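Local coordinates for DUF4848 domain-containing protein (Bacteroides thetaiotaomicron, PDB 4LB8) that is of unknown function but is probably a secreted or membrane-tethered lipoprotein of a gut Bacteroides, at residues Thr26-Lys31 / Leu58-Gln63; Asp71-Lys76 / Lys95-Asp100; Lys130-Phe133 / Ser138-Val141; Ser174-Arg179 / Tyr280-Phe285; Thr197-Lys200 / Gly205-Arg208. All coordinates share one frame; numbering follows the deposited sequence.

In the fold
Along the chain, interactions 1, 2 and 3 follow in series, and interaction 5 comes within the long loop that interaction 4 closes. The first three belong to the N-terminal half. Interactions 1 and 3, centres about 11 Å apart, share the four-stranded mixed sheet through neighbouring strands 27-30 and 132-135, while interaction 2 ties helices 63-80 and 84-98, its centre about 22 Å from that of interaction 1. Interactions 4 and 5, centres about 13 Å apart, lie across the chain's centre in the all-beta half and touch through Trp-206. Arg-208 of interaction 5 pairs with Asp-71 of the second subunit's interaction 2, linking the two halves between chains.

Interaction 1: residues Thr26-Lys31 / Leu58-Gln63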
# COMPACT_ATOMS: atom_id res chain seq x y z
N THR A 26 18.89 -17.32 -35.70
CA THR A 26 19.28 -16.99 -34.32
C THR A 26 19.61 -15.50 -34.14
O THR A 26 19.99 -15.08 -33.04
CB THR A 26 20.47 -17.88 -33.88
OG1 THR A 26 21.64 -17.56 -34.65
CG2 THR A 26 20.17 -19.37 -34.00
N MSE A 27 19.46 -14.69 -35.20
CA MSE A 27 19.77 -13.27 -35.12
C MSE A 27 18.91 -12.44 -36.08
O MSE A 27 18.81 -12.78 -37.25
CB MSE A 27 21.27 -13.05 -35.46
CG MSE A 27 21.77 -11.62 -35.23
SE MSE A 27 21.86 -11.08 -33.34
CE MSE A 27 23.40 -12.13 -32.88
N ILE A 28 18.33 -11.33 -35.59
CA ILE A 28 17.61 -10.34 -36.39
C ILE A 28 18.62 -9.24 -36.74
O ILE A 28 19.29 -8.72 -35.84
CB ILE A 28 16.32 -9.77 -35.69
CG1 ILE A 28 15.16 -10.78 -35.67
CG2 ILE A 28 15.86 -8.44 -36.31
CD1 ILE A 28 14.30 -10.96 -36.95
N LYS A 29 18.73 -8.89 -38.02
CA LYS A 29 19.60 -7.82 -38.49
C LYS A 29 18.75 -6.76 -39.17
O LYS A 29 17.94 -7.09 -40.03
CB LYS A 29 20.70 -8.37 -39.43
CG LYS A 29 21.69 -7.33 -39.96
CD LYS A 29 22.31 -7.80 -41.27
CE LYS A 29 23.75 -7.38 -41.53
NZ LYS A 29 24.73 -8.12 -40.67
N PHE A 30 18.92 -5.50 -38.76
CA PHE A 30 18.26 -4.35 -39.37
C PHE A 30 19.27 -3.66 -40.27
O PHE A 30 20.48 -3.79 -40.04
CB PHE A 30 17.70 -3.38 -38.32
CG PHE A 30 16.57 -3.98 -37.52
CD1 PHE A 30 15.30 -4.13 -38.09
CD2 PHE A 30 16.77 -4.43 -36.22
CE1 PHE A 30 14.25 -4.71 -37.35
CE2 PHE A 30 15.72 -5.00 -35.49
CZ PHE A 30 14.47 -5.12 -36.05
N LYS A 31 18.79 -2.99 -41.32
CA LYS A 31 19.63 -2.28 -42.30
C LYS A 31 20.36 -1.12 -41.61
O LYS A 31 21.58 -1.00 -41.74
CB LYS A 31 18.76 -1.79 -43.49
CG LYS A 31 19.47 -0.94 -44.55
CD LYS A 31 18.55 -0.66 -45.76
CE LYS A 31 18.00 0.75 -45.80
NZ LYS A 31 18.99 1.74 -46.31
N LEU A 58 8.89 -14.80 -40.27
CA LEU A 58 10.33 -14.63 -40.30
C LEU A 58 11.10 -15.86 -39.78
O LEU A 58 12.33 -15.82 -39.74
CB LEU A 58 10.70 -13.41 -39.45
CG LEU A 58 10.30 -12.06 -40.00
CD1 LEU A 58 10.11 -11.09 -38.89
CD2 LEU A 58 11.36 -11.51 -40.95
N SER A 59 10.39 -16.94 -39.37
CA SER A 59 10.95 -18.18 -38.79
C SER A 59 11.99 -17.85 -37.68
O SER A 59 13.07 -18.45 -37.59
CB SER A 59 11.55 -19.06 -39.88
OG SER A 59 10.55 -19.50 -40.79
N PHE A 60 11.64 -16.85 -36.84
CA PHE A 60 12.48 -16.36 -35.76
C PHE A 60 11.74 -16.42 -34.41
O PHE A 60 10.66 -15.82 -34.27
CB PHE A 60 12.98 -14.93 -36.07
CG PHE A 60 13.88 -14.35 -35.01
CD1 PHE A 60 15.19 -14.81 -34.86
CD2 PHE A 60 13.41 -13.39 -34.12
CE1 PHE A 60 16.00 -14.31 -33.84
CE2 PHE A 60 14.24 -12.89 -33.11
CZ PHE A 60 15.53 -13.36 -32.98
N LYS A 61 12.31 -17.14 -33.43
CA LYS A 61 11.78 -17.22 -32.07
C LYS A 61 12.45 -16.12 -31.25
O LYS A 61 13.67 -16.15 -31.04
CB LYS A 61 11.97 -18.61 -31.44
CG LYS A 61 11.40 -18.75 -30.03
CD LYS A 61 10.88 -20.16 -29.77
CE LYS A 61 10.75 -20.48 -28.30
NZ LYS A 61 12.06 -20.83 -27.69
N SER A 62 11.68 -15.10 -30.88
CA SER A 62 12.21 -14.01 -30.08
C SER A 62 11.81 -14.23 -28.64
O SER A 62 11.04 -15.16 -28.34
CB SER A 62 11.72 -12.66 -30.59
OG SER A 62 10.33 -12.64 -30.86
N GLN A 63 12.34 -13.38 -27.73
CA GLN A 63 12.05 -13.42 -26.31
C GLN A 63 10.56 -13.26 -26.06
O GLN A 63 10.05 -13.85 -25.10
CB GLN A 63 12.82 -12.35 -25.57
CG GLN A 63 14.15 -12.90 -25.12
CD GLN A 63 14.87 -11.97 -24.22
OE1 GLN A 63 14.27 -11.21 -23.44
NE2 GLN A 63 16.19 -12.08 -24.26
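The Phe-60 ring has Ile-28 lying over one face and the backbone of Thr-26 at its edge. On the face, Ile-28 CG1 stands 3.5 Å from the ring centroid and only 16° off the normal, a CH-pi contact; it is displaced somewhat toward the rim, with its closest carbon, CE2 of Phe-60, 3.4 Å away. CD1 of the same isoleucine follows on to the CD2 side, 3.8 Å from Phe-60 CD2, which means that the methylene and the terminal methyl both lie against the ring. At the edge, close to the ring plane, Phe-60 CE1 meets Thr-26 C at 3.8 Å. The same CE1 comes within 3.7 Å of the backbone N of Met-27, a selenomethionine.

The torsions explain the fit. Phe-60 holds CG anti to its backbone N (chi1 -179°), which extends the ring from the loop toward the strand, while Ile-28 puts CG1 beside its own backbone N and so presents that branch to the aromatic face. Thr-26 itself turns its side chain elsewhere, its OG1 bonded to Asn-23 O. Val-21 of strand 19-22 also touches Phe-60, adding a further apolar neighbour to this buried ring.

Ser-59, just before the aromatic, has a positive phi and ends helix 48-57 in a Schellman motif, while Thr-26 and Met-27 both face Ile-22, forming a classic beta bulge. The arrangement is that of an aromatic side chain from a helix-to-helix loop packed on a strand of the four-stranded mixed sheet.

Interaction 2: residues Asp71-Lys76 / Lys95-Asp100; sequences DGELDK and KHKYGD
Two kinds of polar interaction converge on one oxygen, Glu-73 OE1, and join helix 63-80 to helix 84-98. The charged one is a salt bridge: Lys-97 NZ donates to Glu-73 OE1 over 2.9 Å, arriving on the syn side and 19° out of the carboxylate plane. The second is a hydrogen bond from the uncharged phenol, Tyr-98 OH, to the same Glu-73 OE1, 2.7 Å long, which comes in on the anti side and 28° out of plane. The donors approach from opposite faces of the carboxylate, so each has its own side of the oxygen.

Chain shape makes this possible. Glu-73 runs extended with CG anti to its backbone N (chi1 -171°), and Lys-97 is likewise stretched out along its whole length, letting both span the gap between the helices.

The carboxylate also lies at the tyrosine ring edge, Glu-73 OE1 3.3 Å from Tyr-98 CE2, and the carboxylate and ring planes are steeply inclined. Within its own helix, Lys-97 CG lies above one face of the Tyr-98 ring.

A leucine in place of Glu-73 would probably leave the Lys-97 ammonium without its carboxylate mate and the hydroxyl of the buried Tyr-98 without its acceptor.

Tyr-98 also packs on Leu-66 and Ala-70 of helix 63-80, and Leu-74 on Tyr-91 and Tyr-94. The whole is typical of a helical hairpin, with a salt bridge and a tyrosine hydrogen bond beside its apolar packing.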
# COMPACT_ATOMS: atom_id res chain seq x y z
N ASP A 71 4.29 -18.05 -20.09
CA ASP A 71 3.00 -17.65 -19.51
C ASP A 71 1.94 -18.77 -19.71
O ASP A 71 1.24 -19.14 -18.75
CB ASP A 71 2.54 -16.30 -20.10
CG ASP A 71 3.17 -15.06 -19.45
OD1 ASP A 71 3.70 -15.18 -18.32
OD2 ASP A 71 3.07 -13.97 -20.04
N GLY A 72 1.87 -19.31 -20.93
CA GLY A 72 0.99 -20.43 -21.27
C GLY A 72 1.29 -21.64 -20.41
O GLY A 72 0.38 -22.20 -19.81
N GLU A 73 2.58 -22.01 -20.26
CA GLU A 73 3.05 -23.12 -19.43
C GLU A 73 2.79 -22.87 -17.90
O GLU A 73 2.54 -23.83 -17.18
CB GLU A 73 4.55 -23.38 -19.69
CG GLU A 73 5.11 -24.63 -19.03
CD GLU A 73 6.55 -25.03 -19.33
OE1 GLU A 73 7.13 -24.51 -20.30
OE2 GLU A 73 7.07 -25.91 -18.60
N LEU A 74 2.86 -21.61 -17.40
CA LEU A 74 2.61 -21.33 -15.97
C LEU A 74 1.12 -21.54 -15.65
O LEU A 74 0.77 -22.12 -14.62
CB LEU A 74 3.06 -19.90 -15.58
CG LEU A 74 2.93 -19.46 -14.09
CD1 LEU A 74 3.57 -20.46 -13.13
CD2 LEU A 74 3.52 -18.07 -13.86
N ASP A 75 0.26 -21.08 -16.57
CA ASP A 75 -1.19 -21.20 -16.48
C ASP A 75 -1.61 -22.68 -16.49
O ASP A 75 -2.54 -23.06 -15.78
CB ASP A 75 -1.86 -20.44 -17.62
CG ASP A 75 -3.30 -20.10 -17.33
OD1 ASP A 75 -3.54 -19.12 -16.58
OD2 ASP A 75 -4.19 -20.82 -17.84
N LYS A 76 -0.89 -23.52 -17.26
CA LYS A 76 -1.16 -24.95 -17.35
C LYS A 76 -0.69 -25.68 -16.10
O LYS A 76 -1.31 -26.68 -15.71
CB LYS A 76 -0.52 -25.56 -18.62
CG LYS A 76 -1.25 -25.19 -19.92
CD LYS A 76 -0.77 -26.01 -21.13
CE LYS A 76 -0.53 -25.18 -22.38
NZ LYS A 76 0.18 -25.94 -23.44
N LYS A 95 10.98 -22.80 -13.28
CA LYS A 95 11.96 -21.74 -12.96
C LYS A 95 13.31 -22.08 -13.58
O LYS A 95 13.82 -21.28 -14.34
CB LYS A 95 12.08 -21.55 -11.46
CG LYS A 95 10.93 -20.81 -10.85
CD LYS A 95 11.18 -20.55 -9.35
CE LYS A 95 11.71 -19.16 -9.06
NZ LYS A 95 11.70 -18.85 -7.60
N HIS A 96 13.84 -23.31 -13.34
CA HIS A 96 15.10 -23.76 -13.94
C HIS A 96 15.10 -23.55 -15.47
O HIS A 96 16.09 -23.06 -16.02
CB HIS A 96 15.37 -25.24 -13.59
CG HIS A 96 16.60 -25.78 -14.27
ND1 HIS A 96 17.88 -25.57 -13.74
CD2 HIS A 96 16.73 -26.45 -15.44
CE1 HIS A 96 18.72 -26.13 -14.60
NE2 HIS A 96 18.08 -26.67 -15.64
N LYS A 97 13.97 -23.90 -16.14
CA LYS A 97 13.77 -23.79 -17.58
C LYS A 97 13.86 -22.34 -18.09
O LYS A 97 14.55 -22.10 -19.08
CB LYS A 97 12.41 -24.41 -17.97
CG LYS A 97 12.14 -24.42 -19.48
CD LYS A 97 10.83 -25.10 -19.86
CE LYS A 97 10.61 -25.11 -21.36
NZ LYS A 97 9.32 -25.75 -21.76
N TYR A 98 13.17 -21.38 -17.42
CA TYR A 98 13.06 -19.98 -17.84
C TYR A 98 13.92 -18.96 -17.06
O TYR A 98 14.07 -17.84 -17.53
CB TYR A 98 11.57 -19.54 -17.74
CG TYR A 98 10.68 -20.27 -18.71
CD1 TYR A 98 10.69 -19.95 -20.07
CD2 TYR A 98 9.84 -21.30 -18.29
CE1 TYR A 98 9.91 -20.66 -20.98
CE2 TYR A 98 9.05 -22.01 -19.19
CZ TYR A 98 9.09 -21.69 -20.54
OH TYR A 98 8.30 -22.36 -21.44
N GLY A 99 14.44 -19.34 -15.90
CA GLY A 99 15.20 -18.49 -14.98
C GLY A 99 16.53 -17.91 -15.43
O GLY A 99 17.14 -17.17 -14.66
N ASP A 100 16.96 -18.20 -16.66
CA ASP A 100 18.19 -17.66 -17.24
C ASP A 100 17.87 -16.52 -18.23
O ASP A 100 18.35 -15.39 -18.02
CB ASP A 100 19.01 -18.77 -17.88
CG ASP A 100 19.70 -19.59 -16.81
OD1 ASP A 100 19.01 -20.38 -16.12
OD2 ASP A 100 20.90 -19.34 -16.56

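Interaction 3: residues Lys130-Phe133 / Ser138-Val141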
# COMPACT_ATOMS: atom_id res chain seq x y z
N LYS A 130 19.79 -14.54 -26.16
CA LYS A 130 20.91 -13.91 -25.43
C LYS A 130 20.69 -12.38 -25.27
O LYS A 130 21.58 -11.67 -24.80
CB LYS A 130 22.25 -14.18 -26.14
CG LYS A 130 22.68 -15.65 -26.14
CD LYS A 130 24.00 -15.87 -26.89
CE LYS A 130 25.20 -15.96 -25.96
NZ LYS A 130 26.47 -16.19 -26.70
N GLY A 131 19.51 -11.91 -25.68
CA GLY A 131 19.13 -10.50 -25.63
C GLY A 131 19.88 -9.68 -26.66
O GLY A 131 20.25 -8.53 -26.38
N GLU A 132 20.07 -10.25 -27.86
CA GLU A 132 20.79 -9.62 -28.95
C GLU A 132 19.98 -9.44 -30.22
O GLU A 132 19.11 -10.26 -30.56
CB GLU A 132 22.01 -10.46 -29.32
CG GLU A 132 23.09 -10.48 -28.26
CD GLU A 132 24.14 -11.55 -28.43
OE1 GLU A 132 23.96 -12.44 -29.30
OE2 GLU A 132 25.12 -11.52 -27.66
N PHE A 133 20.35 -8.38 -30.96
CA PHE A 133 19.91 -8.06 -32.31
C PHE A 133 21.03 -7.24 -32.94
O PHE A 133 21.95 -6.80 -32.22
CB PHE A 133 18.53 -7.38 -32.40
CG PHE A 133 18.46 -5.99 -31.83
CD1 PHE A 133 18.19 -5.79 -30.48
CD2 PHE A 133 18.65 -4.87 -32.64
CE1 PHE A 133 18.14 -4.50 -29.94
CE2 PHE A 133 18.60 -3.58 -32.11
CZ PHE A 133 18.35 -3.40 -30.76
N SER A 138 26.76 -3.96 -36.65
CA SER A 138 26.84 -3.69 -35.22
C SER A 138 25.92 -4.58 -34.44
O SER A 138 24.76 -4.76 -34.81
CB SER A 138 26.55 -2.23 -34.91
OG SER A 138 27.40 -1.35 -35.62
N LEU A 139 26.44 -5.16 -33.36
CA LEU A 139 25.69 -6.03 -32.48
C LEU A 139 25.25 -5.26 -31.27
O LEU A 139 26.06 -4.63 -30.59
CB LEU A 139 26.53 -7.25 -32.05
CG LEU A 139 25.96 -8.11 -30.92
CD1 LEU A 139 25.13 -9.24 -31.47
CD2 LEU A 139 27.07 -8.58 -29.98
N VAL A 140 23.95 -5.33 -30.99
CA VAL A 140 23.36 -4.71 -29.83
C VAL A 140 23.02 -5.81 -28.82
O VAL A 140 22.16 -6.65 -29.11
CB VAL A 140 22.11 -3.86 -30.20
CG1 VAL A 140 21.55 -3.16 -28.97
CG2 VAL A 140 22.43 -2.86 -31.31
N VAL A 141 23.73 -5.83 -27.68
CA VAL A 141 23.44 -6.68 -26.51
C VAL A 141 22.56 -5.78 -25.65
O VAL A 141 23.08 -4.87 -24.99
CB VAL A 141 24.67 -7.25 -25.76
CG1 VAL A 141 24.21 -8.07 -24.56
CG2 VAL A 141 25.56 -8.07 -26.67
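Val-140 N donates to Phe-133 O in the shorter of two backbone bonds, 2.8 Å long, that close the beta hairpin of strands 132-135 and 138-141. Its companion, Phe-133 N to Val-140 O at 3.1 Å, lies in the carbonyl plane and is nearly straight, with 163° at the hydrogen. Phe-133 and Val-140 are thus an antiparallel hydrogen-bonded pair, and Glu-132 with Val-141 is the non-hydrogen-bonded pair next to it. There the CA of Glu-132 comes to 3.3 Å from Val-140 O, a CA-H...O contact.

On the face carrying Glu-132 and Val-141, the two side chains run side by side, and Val-141 CG2 lies against the glutamate stem and carboxylate. Leu-139 CD1 reaches the same carboxylate at CD. Beyond the pair, strand 27-30 adds Met-27, which touches both Glu-132 and Leu-139.

On the opposite face, Phe-133 packs on Val-140 and also on Phe-30 and Tyr-36. Its CG sits between backbone N and carbonyl carbon (chi1 67°), which folds the ring back beneath the valine. Val-140 CB stands over the face of the Phe-133 ring, 4.0 Å from its centroid and 15° off the normal, a CH-pi contact, with Val-140 CG1 3.7 Å from Phe-133 CZ.

Interaction 4: residues Ser174-Arg179 / Tyr280-Phe285; sequences SRQKDR and YDQRGF
This contact joins the eight-stranded and four-stranded antiparallel sheets, where the end of strand 171-175 meets the turn leading into strand 284-289. Ser-174 OG donates to Gln-282 O at 2.5 Å, a very short bond whose exact length should be read cautiously at this resolution. With OG anti to the backbone N (chi1 -166°), the serine hydroxyl is directed across the gap to that carbonyl, and Ser-174 CB comes within 4.0 Å of Gly-284 N.

The second link joins two glutamine amides. Gln-282 NE2 donates to Gln-176 OE1 at 3.2 Å; the donor sits 37° above the carbonyl plane rather than on a lone pair, although the N-H itself points fairly straight at the oxygen. Both chains bend at chi2 and cross at about a right angle, with their amide planes 58° apart. Gln-176 OE1 also lies 3.8 Å from Gln-282 CB. Val-163 of strand 161-163 touches both glutamines.

The two Gln-176/Gln-282 pairs of the dimer meet, since Gln-176 NE2 and Gln-282 OE1 each form a weak hydrogen bond with the reciprocal glutamine of the second subunit. With an alanine in place of Gln-176, Gln-282 NE2 would probably lose this acceptor and its amide be freer to turn, which is likely to disturb the weak bonds between subunits as well.

The site is a junction between two antiparallel sheets whose glutamines continue the bonding across the subunit interface.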
# COMPACT_ATOMS: atom_id res chain seq x y z
N SER A 174 -5.98 1.02 7.04
CA SER A 174 -6.33 1.33 5.68
C SER A 174 -6.06 2.81 5.47
O SER A 174 -6.73 3.64 6.07
CB SER A 174 -7.76 0.96 5.37
OG SER A 174 -7.98 0.98 3.97
N ARG A 175 -4.98 3.13 4.74
CA ARG A 175 -4.68 4.53 4.43
C ARG A 175 -5.06 4.77 3.00
O ARG A 175 -4.51 4.16 2.09
CB ARG A 175 -3.21 4.91 4.69
CG ARG A 175 -2.93 6.38 4.33
CD ARG A 175 -1.47 6.78 4.42
NE ARG A 175 -0.82 6.58 3.13
CZ ARG A 175 0.01 5.59 2.87
NH1 ARG A 175 0.35 4.72 3.82
NH2 ARG A 175 0.54 5.47 1.67
N GLN A 176 -6.04 5.63 2.78
CA GLN A 176 -6.49 5.91 1.44
C GLN A 176 -5.94 7.28 1.00
O GLN A 176 -5.03 7.80 1.63
CB GLN A 176 -8.03 5.80 1.36
CG GLN A 176 -8.55 4.37 1.60
CD GLN A 176 -8.03 3.36 0.59
OE1 GLN A 176 -7.44 2.35 0.96
NE2 GLN A 176 -8.20 3.63 -0.71
N LYS A 177 -6.43 7.83 -0.11
CA LYS A 177 -5.89 9.06 -0.67
C LYS A 177 -6.05 10.29 0.28
O LYS A 177 -5.14 11.11 0.33
CB LYS A 177 -6.48 9.33 -2.08
CG LYS A 177 -7.86 9.92 -2.15
CD LYS A 177 -7.87 11.15 -3.04
CE LYS A 177 -9.11 11.98 -2.87
NZ LYS A 177 -10.32 11.30 -3.38
N ASP A 178 -7.17 10.39 1.02
CA ASP A 178 -7.36 11.53 1.91
C ASP A 178 -8.05 11.15 3.23
O ASP A 178 -8.35 12.04 4.03
CB ASP A 178 -8.08 12.69 1.21
CG ASP A 178 -9.50 12.44 0.75
OD1 ASP A 178 -10.05 11.37 1.07
OD2 ASP A 178 -10.08 13.33 0.09
N ARG A 179 -8.20 9.82 3.50
CA ARG A 179 -8.74 9.25 4.74
C ARG A 179 -7.90 8.03 5.19
O ARG A 179 -7.49 7.23 4.35
CB ARG A 179 -10.21 8.83 4.57
CG ARG A 179 -11.20 9.93 4.19
CD ARG A 179 -11.41 10.97 5.27
NE ARG A 179 -12.35 12.01 4.86
CZ ARG A 179 -12.00 13.13 4.22
NH1 ARG A 179 -10.73 13.36 3.91
NH2 ARG A 179 -12.93 14.02 3.88
N TYR A 280 -15.94 -0.36 3.12
CA TYR A 280 -15.80 -1.78 3.49
C TYR A 280 -14.85 -2.53 2.54
O TYR A 280 -13.97 -3.26 2.99
CB TYR A 280 -17.19 -2.46 3.55
CG TYR A 280 -17.17 -3.96 3.76
CD1 TYR A 280 -16.99 -4.51 5.03
CD2 TYR A 280 -17.35 -4.83 2.69
CE1 TYR A 280 -16.98 -5.89 5.23
CE2 TYR A 280 -17.36 -6.22 2.88
CZ TYR A 280 -17.16 -6.74 4.15
OH TYR A 280 -17.14 -8.10 4.31
N ASP A 281 -14.97 -2.29 1.24
CA ASP A 281 -14.11 -2.86 0.20
C ASP A 281 -12.62 -2.66 0.52
O ASP A 281 -11.79 -3.55 0.29
CB ASP A 281 -14.49 -2.17 -1.13
CG ASP A 281 -13.53 -2.31 -2.27
OD1 ASP A 281 -13.58 -3.35 -2.96
OD2 ASP A 281 -12.79 -1.34 -2.54
N GLN A 282 -12.29 -1.48 1.05
CA GLN A 282 -10.93 -1.09 1.34
C GLN A 282 -10.55 -1.32 2.82
O GLN A 282 -9.50 -0.83 3.27
CB GLN A 282 -10.72 0.37 0.92
CG GLN A 282 -10.61 0.58 -0.60
CD GLN A 282 -9.53 -0.27 -1.26
OE1 GLN A 282 -9.77 -1.05 -2.18
NE2 GLN A 282 -8.30 -0.16 -0.79
N ARG A 283 -11.35 -2.14 3.56
CA ARG A 283 -11.06 -2.43 4.97
C ARG A 283 -9.71 -3.13 5.16
O ARG A 283 -9.34 -3.99 4.36
CB ARG A 283 -12.18 -3.26 5.62
CG ARG A 283 -12.16 -4.74 5.31
CD ARG A 283 -13.51 -5.36 5.55
NE ARG A 283 -13.61 -6.71 4.98
CZ ARG A 283 -13.74 -6.99 3.69
NH1 ARG A 283 -13.77 -6.01 2.78
NH2 ARG A 283 -13.84 -8.25 3.28
N GLY A 284 -9.01 -2.72 6.21
CA GLY A 284 -7.74 -3.27 6.64
C GLY A 284 -7.92 -4.50 7.51
O GLY A 284 -8.84 -4.55 8.31
N PHE A 285 -7.01 -5.47 7.37
CA PHE A 285 -6.97 -6.77 8.05
C PHE A 285 -5.77 -6.89 8.98
O PHE A 285 -4.78 -6.16 8.84
CB PHE A 285 -6.88 -7.89 6.99
CG PHE A 285 -8.15 -8.21 6.22
CD1 PHE A 285 -8.68 -7.30 5.30
CD2 PHE A 285 -8.80 -9.43 6.40
CE1 PHE A 285 -9.87 -7.58 4.61
CE2 PHE A 285 -9.96 -9.72 5.67
CZ PHE A 285 -10.48 -8.80 4.77

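Interaction 5: residues Thr197-Lys200 / Gly205-Arg208; sequences TSQK and GWSR
Strands 197-200 and 206-208 run antiparallel as a hairpin, their axes 4.6 Å apart at closest and 130° between directions, with Lys-200 and Ser-207 as the hydrogen-bonded pair. Lys-200 N donates to Ser-207 O at 3.0 Å, and the return bond from Ser-207 N to Lys-200 O is longer, at 3.3 Å. Gln-199 faces Arg-208 in the adjoining non-hydrogen-bonded pair, where the two side chains diverge.

Lys-200 bends back over its partner: CG lies between backbone N and carbonyl carbon (chi1 48°), and further bends bring NZ to 3.5 Å from Ser-207 CB. Trp-206 turns a ring edge to Gln-199 O, which lies close to the ring plane, 3.7 Å from Trp-206 CZ3. The benzene part of the indole also touches Lys-200, Trp-206 CE3 lying 3.5 Å from Lys-200 C. The Gln-199 side chain crosses that of Trp-206 at about a right angle, its OE1 3.8 Å from Trp-206 CB, with amide and ring planes 28° apart. That OE1 accepts a bond from Lys-180 NZ, and Lys-180 also makes a cation-pi contact with the indole. Arg-208 lays CG against Ser-198 O, at 3.5 Å.

The far end of Arg-208 belongs to the dimer interface, where it forms a salt bridge with Asp-71, a hydrogen bond with Pro-114 O and a cation-pi contact with Tyr-115, all of the second subunit. Within its own chain, strand 191-201 lies between strands 179-188 and 254-262; helix 63-80 of the second subunit comes against the hairpin through Asp-71 and Met-67.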
# COMPACT_ATOMS: atom_id res chain seq x y z
N THR A 197 -8.20 4.72 15.33
CA THR A 197 -7.61 5.96 14.81
C THR A 197 -8.18 6.37 13.44
O THR A 197 -8.57 5.52 12.64
CB THR A 197 -6.07 5.84 14.72
OG1 THR A 197 -5.72 4.65 14.02
CG2 THR A 197 -5.38 5.85 16.09
N SER A 198 -8.23 7.69 13.19
CA SER A 198 -8.69 8.21 11.92
C SER A 198 -8.12 9.58 11.67
O SER A 198 -8.08 10.44 12.57
CB SER A 198 -10.22 8.24 11.84
OG SER A 198 -10.78 9.39 12.45
N GLN A 199 -7.68 9.78 10.43
CA GLN A 199 -7.11 11.03 9.96
C GLN A 199 -7.65 11.39 8.58
O GLN A 199 -8.10 10.51 7.84
CB GLN A 199 -5.58 10.93 9.93
CG GLN A 199 -4.92 10.79 11.30
CD GLN A 199 -3.43 10.96 11.20
OE1 GLN A 199 -2.74 10.23 10.48
NE2 GLN A 199 -2.89 11.95 11.89
N LYS A 200 -7.63 12.69 8.26
CA LYS A 200 -8.02 13.28 6.98
C LYS A 200 -6.84 14.09 6.47
O LYS A 200 -6.14 14.72 7.28
CB LYS A 200 -9.31 14.13 7.07
CG LYS A 200 -9.36 15.14 8.23
CD LYS A 200 -8.97 16.56 7.85
CE LYS A 200 -8.23 17.25 8.98
NZ LYS A 200 -7.15 18.13 8.45
N GLY A 205 -1.19 18.57 5.61
CA GLY A 205 -0.96 17.16 5.89
C GLY A 205 -2.07 16.49 6.65
O GLY A 205 -3.19 17.01 6.73
N TRP A 206 -1.77 15.31 7.22
CA TRP A 206 -2.70 14.50 7.99
C TRP A 206 -2.87 15.02 9.41
O TRP A 206 -1.91 15.35 10.11
CB TRP A 206 -2.25 13.04 8.02
CG TRP A 206 -2.18 12.44 6.65
CD1 TRP A 206 -1.09 12.41 5.83
CD2 TRP A 206 -3.23 11.75 5.96
NE1 TRP A 206 -1.41 11.76 4.65
CE2 TRP A 206 -2.71 11.34 4.71
CE3 TRP A 206 -4.56 11.44 6.28
CZ2 TRP A 206 -3.49 10.67 3.75
CZ3 TRP A 206 -5.32 10.74 5.34
CH2 TRP A 206 -4.79 10.37 4.10
N SER A 207 -4.13 15.07 9.83
CA SER A 207 -4.60 15.56 11.11
C SER A 207 -5.80 14.72 11.51
O SER A 207 -6.45 14.16 10.64
CB SER A 207 -4.96 17.03 10.95
OG SER A 207 -5.65 17.57 12.06
N ARG A 208 -6.08 14.60 12.80
CA ARG A 208 -7.21 13.81 13.29
C ARG A 208 -8.57 14.49 13.02
O ARG A 208 -8.67 15.72 13.03
CB ARG A 208 -7.05 13.54 14.80
CG ARG A 208 -6.40 12.20 15.05
CD ARG A 208 -5.89 12.07 16.45
NE ARG A 208 -4.73 11.18 16.48
CZ ARG A 208 -3.61 11.44 17.15
NH1 ARG A 208 -3.47 12.57 17.83
NH2 ARG A 208 -2.61 10.57 17.13